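Long-range contacts in uncharacterized protein (Bdellovibrio bacteriovorus, PDB 3TM8), which is an unconventional HD-GYP family protein with a two-iron centre, and is probably related in function to the cyclic-di-GMP phosphodiesterases of that class: residues S168-T173 / L201-G206; T173-S178 / L195-A200; S25-T30 / A120-E125. All blocks are in the same frame, centred on the assembly; numbering follows the deposited sequence. Where two conformers were deposited one is given.

Contact 1 of 3, residues S168-T173 / L201-G206. With FE (Fe (III) ion), chain D; FE (Fe (III) ion), chain E; DMS (dimethyl sulfoxide), chain F.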
loop_
_atom_site.group_PDB
_atom_site.type_symbol
_atom_site.label_atom_id
_atom_site.label_comp_id
_atom_site.label_asym_id
_atom_site.label_seq_id
_atom_site.Cartn_x
_atom_site.Cartn_y
_atom_site.Cartn_z
ATOM N N SER A 168 -2.356 3.989 -2.227
ATOM C CA SER A 168 -1.063 3.730 -1.617
ATOM C C SER A 168 -1.215 2.887 -0.348
ATOM O O SER A 168 -0.467 1.935 -0.138
ATOM C CB SER A 168 -0.301 5.019 -1.358
ATOM O OG SER A 168 -1.085 5.890 -0.582
ATOM N N HIS A 169 -2.194 3.212 0.493
ATOM C CA HIS A 169 -2.452 2.377 1.667
ATOM C C HIS A 169 -2.845 0.954 1.212
ATOM O O HIS A 169 -2.353 -0.054 1.731
ATOM C CB HIS A 169 -3.525 3.033 2.536
ATOM C CG HIS A 169 -3.807 2.333 3.829
ATOM N ND1 HIS A 169 -3.965 3.021 5.013
ATOM C CD2 HIS A 169 -4.011 1.029 4.124
ATOM C CE1 HIS A 169 -4.239 2.170 5.984
ATOM N NE2 HIS A 169 -4.265 0.951 5.472
ATOM N N HIS A 170 -3.716 0.886 0.213
ATOM C CA HIS A 170 -4.162 -0.385 -0.354
ATOM C C HIS A 170 -2.972 -1.186 -0.912
ATOM O O HIS A 170 -2.896 -2.404 -0.741
ATOM C CB HIS A 170 -5.245 -0.077 -1.400
ATOM C CG HIS A 170 -5.538 -1.177 -2.376
ATOM N ND1 HIS A 170 -6.188 -2.348 -2.038
ATOM C CD2 HIS A 170 -5.330 -1.240 -3.714
ATOM C CE1 HIS A 170 -6.353 -3.084 -3.124
ATOM N NE2 HIS A 170 -5.841 -2.438 -4.154
ATOM N N GLY A 171 -2.004 -0.504 -1.527
ATOM C CA GLY A 171 -0.799 -1.177 -1.984
ATOM C C GLY A 171 -0.030 -1.797 -0.827
ATOM O O GLY A 171 0.457 -2.932 -0.922
ATOM N N VAL A 172 0.097 -1.073 0.279
ATOM C CA VAL A 172 0.783 -1.657 1.429
ATOM C C VAL A 172 0.033 -2.897 1.940
ATOM O O VAL A 172 0.633 -3.938 2.218
ATOM C CB VAL A 172 0.995 -0.639 2.574
ATOM C CG1 VAL A 172 1.759 -1.299 3.714
ATOM C CG2 VAL A 172 1.745 0.606 2.069
ATOM N N THR A 173 -1.288 -2.799 2.016
ATOM C CA THR A 173 -2.082 -3.922 2.489
ATOM C C THR A 173 -1.930 -5.133 1.576
ATOM O O THR A 173 -1.712 -6.248 2.047
ATOM C CB THR A 173 -3.559 -3.536 2.619
ATOM O OG1 THR A 173 -3.666 -2.571 3.664
ATOM C CG2 THR A 173 -4.396 -4.752 2.984
ATOM N N LEU A 201 3.116 -3.176 -3.772
ATOM C CA LEU A 201 3.021 -1.823 -3.271
ATOM C C LEU A 201 2.600 -0.846 -4.374
ATOM O O LEU A 201 1.790 0.058 -4.133
ATOM C CB LEU A 201 4.360 -1.434 -2.665
ATOM C CG LEU A 201 4.461 -0.074 -2.008
ATOM C CD1 LEU A 201 3.402 0.084 -0.935
ATOM C CD2 LEU A 201 5.851 0.073 -1.424
ATOM N N LEU A 202 3.138 -1.037 -5.572
ATOM C CA LEU A 202 2.920 -0.124 -6.681
ATOM C C LEU A 202 1.802 -0.551 -7.627
ATOM O O LEU A 202 1.577 0.111 -8.640
ATOM C CB LEU A 202 4.219 0.036 -7.471
ATOM C CG LEU A 202 5.450 0.539 -6.702
ATOM C CD1 LEU A 202 6.672 0.531 -7.611
ATOM C CD2 LEU A 202 5.206 1.940 -6.130
ATOM N N HIS A 203 1.101 -1.638 -7.297
ATOM C CA HIS A 203 0.292 -2.319 -8.304
ATOM C C HIS A 203 -0.763 -1.432 -8.955
ATOM O O HIS A 203 -1.050 -1.584 -10.143
ATOM C CB HIS A 203 -0.325 -3.623 -7.773
ATOM C CG HIS A 203 -1.543 -3.437 -6.921
ATOM N ND1 HIS A 203 -1.485 -3.151 -5.571
ATOM C CD2 HIS A 203 -2.861 -3.505 -7.234
ATOM C CE1 HIS A 203 -2.715 -3.055 -5.091
ATOM N NE2 HIS A 203 -3.566 -3.278 -6.077
ATOM N N ASP A 204 -1.335 -0.507 -8.183
ATOM C CA ASP A 204 -2.445 0.316 -8.663
ATOM C C ASP A 204 -2.025 1.697 -9.133
ATOM O O ASP A 204 -2.818 2.643 -9.128
ATOM C CB ASP A 204 -3.555 0.385 -7.613
ATOM C CG ASP A 204 -4.576 -0.731 -7.778
ATOM O OD1 ASP A 204 -4.674 -1.276 -8.902
ATOM O OD2 ASP A 204 -5.277 -1.060 -6.791
ATOM N N TYR A 205 -0.783 1.803 -9.586
ATOM C CA TYR A 205 -0.291 3.042 -10.174
ATOM C C TYR A 205 -1.247 3.604 -11.239
ATOM O O TYR A 205 -1.408 4.823 -11.368
ATOM C CB TYR A 205 1.099 2.814 -10.767
ATOM C CG TYR A 205 1.654 4.010 -11.496
ATOM C CD1 TYR A 205 1.670 5.274 -10.907
ATOM C CD2 TYR A 205 2.155 3.879 -12.783
ATOM C CE1 TYR A 205 2.190 6.372 -11.588
ATOM C CE2 TYR A 205 2.658 4.960 -13.467
ATOM C CZ TYR A 205 2.675 6.202 -12.870
ATOM O OH TYR A 205 3.186 7.257 -13.579
ATOM N N GLY A 206 -1.897 2.721 -11.994
ATOM C CA GLY A 206 -2.826 3.156 -13.023
ATOM C C GLY A 206 -3.999 3.977 -12.518
ATOM O O GLY A 206 -4.630 4.700 -13.303
HETATM FE FE FE D . -5.818 -3.000 -6.210
HETATM FE FE FE E . -5.980 -2.819 -9.623
HETATM S S DMS F . -6.697 -2.408 5.933
HETATM O O DMS F . -5.920 -1.627 4.555
HETATM C C1 DMS F . -7.587 -3.865 5.323
HETATM C C2 DMS F . -5.402 -3.250 6.863
HETATM O O HOH W 1 -5.759 -3.830 -7.998
#
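The two-iron centre of the HD domain is assembled where His170, on helix 167-185, meets His203 and Asp204, in the type I turn Leu202-Tyr205 that comes after Leu201. One iron joins the two segments: it is held by His170 NE2 at 2.1 Å, by His203 NE2 and by Asp204 OD2, and Asn285 completes the protein ligands. Because these three atoms share a metal, they crowd together without bonding to one another; His170 NE2 stands 3.1 Å from His203 NE2. The imidazoles are turned 62° apart, His170 NE2 lying at the edge of the His203 ring and in its plane. Asp204 OD2 in turn sits at the edge of the His170 ring, with carboxylate and imidazole only 18° from coplanar.

His203 and Asp204 are the adjacent His-Asp pair that gives the HD superfamily its name. Here the aspartate bridges: its OD1 binds the second iron at 2.1 Å, alongside His232, His257 and Glu258, and a water 2.0 Å from the first iron also spans both metals. Second-shell bonds fix both rings, His170 ND1 to Asp288 and His203 ND1 to the carbonyl of Ala200.

Behind the metals the backbones come very close at Gly171, whose CA lies 3.6 Å from Leu201 O in a CA-H...O contact and also faces the edge of the His203 ring. In the modelled conformer of Leu201, CG is anti to the backbone nitrogen (chi1 -177°), which brings CD1 beside Val172 CG2, though how closely they approach is doubtful.

Contact 2 of 3, residues T173-S178 / L195-A200. With DMS (dimethyl sulfoxide), chain F.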
loop_
_atom_site.group_PDB
_atom_site.type_symbol
_atom_site.label_atom_id
_atom_site.label_comp_id
_atom_site.label_asym_id
_atom_site.label_seq_id
_atom_site.Cartn_x
_atom_site.Cartn_y
_atom_site.Cartn_z
ATOM N N THR A 173 -1.288 -2.799 2.016
ATOM C CA THR A 173 -2.082 -3.922 2.489
ATOM C C THR A 173 -1.930 -5.133 1.576
ATOM O O THR A 173 -1.712 -6.248 2.047
ATOM C CB THR A 173 -3.559 -3.536 2.619
ATOM O OG1 THR A 173 -3.666 -2.571 3.664
ATOM C CG2 THR A 173 -4.396 -4.752 2.984
ATOM N N VAL A 174 -2.032 -4.902 0.274
ATOM C CA VAL A 174 -1.888 -5.986 -0.685
ATOM C C VAL A 174 -0.475 -6.582 -0.600
ATOM O O VAL A 174 -0.310 -7.797 -0.681
ATOM C CB VAL A 174 -2.283 -5.524 -2.106
ATOM C CG1 VAL A 174 -1.927 -6.570 -3.157
ATOM C CG2 VAL A 174 -3.766 -5.223 -2.160
ATOM N N SER A 175 0.543 -5.751 -0.383
ATOM C CA SER A 175 1.898 -6.279 -0.254
ATOM C C SER A 175 2.057 -7.144 0.995
ATOM O O SER A 175 2.781 -8.145 0.985
ATOM C CB SER A 175 2.924 -5.142 -0.266
ATOM O OG SER A 175 3.084 -4.553 1.016
ATOM N N THR A 176 1.368 -6.767 2.064
ATOM C CA THR A 176 1.419 -7.494 3.326
ATOM C C THR A 176 0.797 -8.887 3.161
ATOM O O THR A 176 1.386 -9.902 3.565
ATOM C CB THR A 176 0.689 -6.708 4.436
ATOM O OG1 THR A 176 1.198 -5.367 4.491
ATOM C CG2 THR A 176 0.885 -7.363 5.795
ATOM N N LEU A 177 -0.390 -8.932 2.558
ATOM C CA LEU A 177 -1.051 -10.195 2.279
ATOM C C LEU A 177 -0.219 -11.017 1.309
ATOM O O LEU A 177 -0.143 -12.236 1.432
ATOM C CB LEU A 177 -2.440 -9.958 1.700
ATOM C CG LEU A 177 -3.468 -9.262 2.592
ATOM C CD1 LEU A 177 -4.713 -8.916 1.785
ATOM C CD2 LEU A 177 -3.832 -10.134 3.798
ATOM N N SER A 178 0.423 -10.356 0.352
ATOM C CA SER A 178 1.256 -11.074 -0.612
ATOM C C SER A 178 2.480 -11.735 0.033
ATOM O O SER A 178 2.840 -12.864 -0.318
ATOM C CB SER A 178 1.690 -10.155 -1.758
ATOM O OG SER A 178 0.580 -9.736 -2.541
ATOM N N LEU A 195 10.692 -8.315 -4.894
ATOM C CA LEU A 195 10.035 -7.802 -6.093
ATOM C C LEU A 195 8.514 -7.972 -6.047
ATOM O O LEU A 195 7.783 -7.115 -6.540
ATOM C CB LEU A 195 10.623 -8.438 -7.354
ATOM C CG LEU A 195 12.091 -8.069 -7.608
ATOM C CD1 LEU A 195 12.588 -8.710 -8.891
ATOM C CD2 LEU A 195 12.276 -6.546 -7.642
ATOM N N LEU A 196 8.050 -9.059 -5.438
ATOM C CA LEU A 196 6.631 -9.282 -5.188
ATOM C C LEU A 196 6.071 -8.154 -4.328
ATOM O O LEU A 196 5.015 -7.591 -4.622
ATOM C CB LEU A 196 6.431 -10.630 -4.488
ATOM C CG LEU A 196 5.046 -10.922 -3.906
ATOM C CD1 LEU A 196 4.010 -11.032 -5.011
ATOM C CD2 LEU A 196 5.071 -12.184 -3.049
ATOM N N THR A 197 6.796 -7.832 -3.261
ATOM C CA THR A 197 6.375 -6.798 -2.329
ATOM C C THR A 197 6.346 -5.435 -3.018
ATOM O O THR A 197 5.377 -4.669 -2.892
ATOM C CB THR A 197 7.302 -6.776 -1.105
ATOM O OG1 THR A 197 7.225 -8.050 -0.454
ATOM C CG2 THR A 197 6.910 -5.673 -0.126
ATOM N N LEU A 198 7.407 -5.134 -3.759
ATOM C CA LEU A 198 7.485 -3.872 -4.487
ATOM C C LEU A 198 6.367 -3.738 -5.526
ATOM O O LEU A 198 5.713 -2.689 -5.631
ATOM C CB LEU A 198 8.858 -3.731 -5.143
ATOM C CG LEU A 198 9.126 -2.455 -5.932
ATOM C CD1 LEU A 198 8.934 -1.208 -5.061
ATOM C CD2 LEU A 198 10.535 -2.509 -6.530
ATOM N N GLY A 199 6.155 -4.792 -6.309
ATOM C CA GLY A 199 5.098 -4.780 -7.297
ATOM C C GLY A 199 3.736 -4.623 -6.655
ATOM O O GLY A 199 2.901 -3.839 -7.129
ATOM N N ALA A 200 3.509 -5.334 -5.552
ATOM C CA ALA A 200 2.252 -5.189 -4.824
ATOM C C ALA A 200 2.061 -3.760 -4.308
ATOM O O ALA A 200 0.986 -3.183 -4.402
ATOM C CB ALA A 200 2.169 -6.205 -3.694
HETATM S S DMS F . -6.697 -2.408 5.933
HETATM O O DMS F . -5.920 -1.627 4.555
HETATM C C1 DMS F . -7.587 -3.865 5.323
HETATM C C2 DMS F . -5.402 -3.250 6.863
#
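Ser175 points its CB at helix 190-202. That CB rests 3.6 Å from the backbone oxygen Thr197 O and 3.7 Å from Ala200 CB, and one bond further out OG passes Thr197 CG2. With chi1 at 84°, OG lies between the backbone nitrogen and the carbonyl carbon and turns back to its own helix, where it hydrogen-bonds the carbonyl of Val172. At the root of the side chain Ser175 CA takes Ala200 CB at 3.5 Å, a tight fit between small residues.

This is antiparallel helix packing within the all-helical HD domain: helices 167-185 and 190-202, consecutive in the chain, run at 154° with their local axes 8.2 Å apart. One turn along from Ser175, Ser178 sets its CB against CG and CD1 of Leu196, while Leu196 CD2 reaches Ser178 O at 3.6 Å. Ser178 OG is likewise returned to its own helix, bonding Val174 O at 2.8 Å from the opposite face of that carbonyl's plane to the one used by Ser178 N. Val174 CG1 approaches Ala200 CB at the metal-facing end, and Leu280 and Ala284 of helix 276-293 touch Ser178 as well.

Contact 3 of 3, residues S25-T30 / A120-E125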
loop_
_atom_site.group_PDB
_atom_site.type_symbol
_atom_site.label_atom_id
_atom_site.label_comp_id
_atom_site.label_asym_id
_atom_site.label_seq_id
_atom_site.Cartn_x
_atom_site.Cartn_y
_atom_site.Cartn_z
ATOM N N SER A 25 5.694 20.665 1.396
ATOM C CA SER A 25 4.727 19.605 1.619
ATOM C C SER A 25 5.372 18.369 2.240
ATOM O O SER A 25 6.546 18.062 2.011
ATOM C CB SER A 25 4.001 19.241 0.322
ATOM O OG SER A 25 4.863 18.568 -0.568
ATOM N N ILE A 26 4.581 17.688 3.055
ATOM C CA ILE A 26 4.938 16.391 3.610
ATOM C C ILE A 26 3.751 15.454 3.400
ATOM O O ILE A 26 2.612 15.902 3.292
ATOM C CB ILE A 26 5.316 16.476 5.116
ATOM C CG1 ILE A 26 4.137 16.972 5.960
ATOM C CG2 ILE A 26 6.564 17.335 5.317
ATOM C CD1 ILE A 26 4.315 16.691 7.448
ATOM N N ARG A 27 4.011 14.155 3.336
ATOM C CA ARG A 27 2.929 13.189 3.211
ATOM C C ARG A 27 2.463 12.776 4.595
ATOM O O ARG A 27 3.260 12.480 5.478
ATOM C CB ARG A 27 3.360 11.986 2.374
ATOM C CG ARG A 27 3.809 12.398 0.988
ATOM C CD ARG A 27 3.887 11.233 0.003
ATOM N NE ARG A 27 4.448 11.716 -1.247
ATOM C CZ ARG A 27 5.750 11.833 -1.477
ATOM N NH1 ARG A 27 6.625 11.430 -0.560
ATOM N NH2 ARG A 27 6.176 12.335 -2.631
ATOM N N VAL A 28 1.153 12.763 4.785
ATOM C CA VAL A 28 0.606 12.559 6.116
ATOM C C VAL A 28 0.929 11.182 6.694
ATOM O O VAL A 28 0.987 11.020 7.909
ATOM C CB VAL A 28 -0.910 12.854 6.132
ATOM C CG1 VAL A 28 -1.535 12.463 7.465
ATOM C CG2 VAL A 28 -1.141 14.336 5.834
ATOM N N SER A 29 1.168 10.195 5.832
ATOM C CA SER A 29 1.489 8.864 6.337
ATOM C C SER A 29 2.845 8.796 7.043
ATOM O O SER A 29 3.168 7.773 7.632
ATOM C CB SER A 29 1.425 7.821 5.226
ATOM O OG SER A 29 2.427 8.067 4.268
ATOM N N THR A 30 3.628 9.872 6.978
ATOM C CA THR A 30 4.891 9.948 7.706
ATOM C C THR A 30 4.735 10.431 9.149
ATOM O O THR A 30 5.722 10.514 9.872
ATOM C CB THR A 30 5.934 10.843 6.992
ATOM O OG1 THR A 30 5.486 12.200 6.969
ATOM C CG2 THR A 30 6.212 10.351 5.576
ATOM N N ALA A 120 5.773 4.573 -1.724
ATOM C CA ALA A 120 4.967 4.297 -2.912
ATOM C C ALA A 120 4.475 5.591 -3.547
ATOM O O ALA A 120 4.540 5.763 -4.765
ATOM C CB ALA A 120 3.792 3.426 -2.557
ATOM N N GLU A 121 3.987 6.509 -2.716
ATOM C CA GLU A 121 3.495 7.786 -3.212
ATOM C C GLU A 121 4.608 8.547 -3.918
ATOM O O GLU A 121 4.386 9.177 -4.947
ATOM C CB GLU A 121 2.924 8.617 -2.064
ATOM C CG GLU A 121 1.668 8.033 -1.424
ATOM C CD GLU A 121 1.101 8.923 -0.330
ATOM O OE1 GLU A 121 1.420 8.693 0.861
ATOM O OE2 GLU A 121 0.338 9.851 -0.665
ATOM N N GLU A 122 5.811 8.495 -3.358
ATOM C CA GLU A 122 6.943 9.186 -3.960
ATOM C C GLU A 122 7.215 8.646 -5.373
ATOM O O GLU A 122 7.470 9.407 -6.298
ATOM C CB GLU A 122 8.167 9.080 -3.051
ATOM C CG GLU A 122 9.481 9.440 -3.699
ATOM C CD GLU A 122 9.640 10.905 -3.985
ATOM O OE1 GLU A 122 8.878 11.724 -3.427
ATOM O OE2 GLU A 122 10.551 11.237 -4.771
ATOM N N VAL A 123 7.134 7.329 -5.549
ATOM C CA VAL A 123 7.284 6.756 -6.881
ATOM C C VAL A 123 6.122 7.171 -7.814
ATOM O O VAL A 123 6.344 7.560 -8.963
ATOM C CB VAL A 123 7.418 5.215 -6.805
ATOM C CG1 VAL A 123 7.406 4.601 -8.201
ATOM C CG2 VAL A 123 8.701 4.825 -6.037
ATOM N N PHE A 124 4.889 7.117 -7.318
ATOM C CA PHE A 124 3.745 7.513 -8.145
ATOM C C PHE A 124 3.891 8.964 -8.633
ATOM O O PHE A 124 3.518 9.293 -9.760
ATOM C CB PHE A 124 2.431 7.414 -7.362
ATOM C CG PHE A 124 1.981 6.007 -7.040
ATOM C CD1 PHE A 124 2.596 4.887 -7.589
ATOM C CD2 PHE A 124 0.911 5.820 -6.176
ATOM C CE1 PHE A 124 2.136 3.609 -7.278
ATOM C CE2 PHE A 124 0.456 4.554 -5.862
ATOM C CZ PHE A 124 1.074 3.449 -6.408
ATOM N N GLU A 125 4.421 9.834 -7.777
ATOM C CA GLU A 125 4.525 11.256 -8.095
ATOM C C GLU A 125 5.743 11.542 -8.970
ATOM O O GLU A 125 5.770 12.515 -9.718
ATOM C CB GLU A 125 4.575 12.097 -6.811
ATOM C CG GLU A 125 3.278 12.097 -6.023
ATOM C CD GLU A 125 3.439 12.682 -4.628
ATOM O OE1 GLU A 125 4.295 13.571 -4.440
ATOM O OE2 GLU A 125 2.715 12.244 -3.709
HETATM O O HOH W 2 9.409 12.562 -0.370
HETATM O O HOH W 3 0.252 10.330 2.875
#
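Glu121 comes first along helix 105-125, and it meets Arg27 through carbon: Arg27 CD lies 3.5 Å from Glu121 CB as the two side chains slide past each other in opposite directions. The Glu121 carboxylate continues toward the 3-10 segment 28-30 that follows strand 23-27, where a water accepts from Ser29 N and lies 2.8 Å from Glu121 OE1 in the modelled conformer. Ser29 OG itself bonds the carbonyl of Gly114.

At Glu122 the CA lies over one face of the Arg27 guanidinium, near its rim. The side chain bends at chi2 (71°) and brings OE1 to Arg27 NH2, a 2.9 Å salt bridge in which NH2 meets OE1 on the anti side of the carboxylate. A second water ties Arg27 NH1 to the same OE1, and Glu122 OE2 goes to Ser132.

One turn after Glu121, Glu125 approaches from the direction opposite to Arg27, which grips it side-on: NE reaches OE2 at 3.1 Å and NH2 reaches OE1 at 2.9 Å. Both oxygens are close to the guanidinium plane, yet the carboxylate is tilted 56° from it, and the donors therefore arrive from above the carboxylate. Lys74 of the adjoining strand shares OE2.

With Asn118 taking NH1 as well, the guanidinium of the extended arginine is held by several partners in a salt-bridge network that ties the C-terminal end of strand 23-27, in the two-stranded antiparallel sheet with 74-78, to the C-terminal end of helix 105-125.

How the contacts relate
Contact 3 closes first along the chain, joining the N-terminal strand 23-27 to helix 105-125; contacts 1 and 2 follow, contact 2 nested inside the loop that contact 1 closes. Those two share helices 167-185 and 190-202 and the residue Thr173, with centres 8 Å apart, and His203 CE1 meets Val174 CG2 between them, so the helix pair carries straight on into the metal site. Contact 3 is centred 12 Å from contact 1 and 18 Å from contact 2. It touches contact 1 alone, where Ala120 and Phe124 pack on Leu201, Leu202 and Tyr205, and helix 105-125 thereby stands between the sheet 23-27/74-78 and the helices that carry the iron ligands.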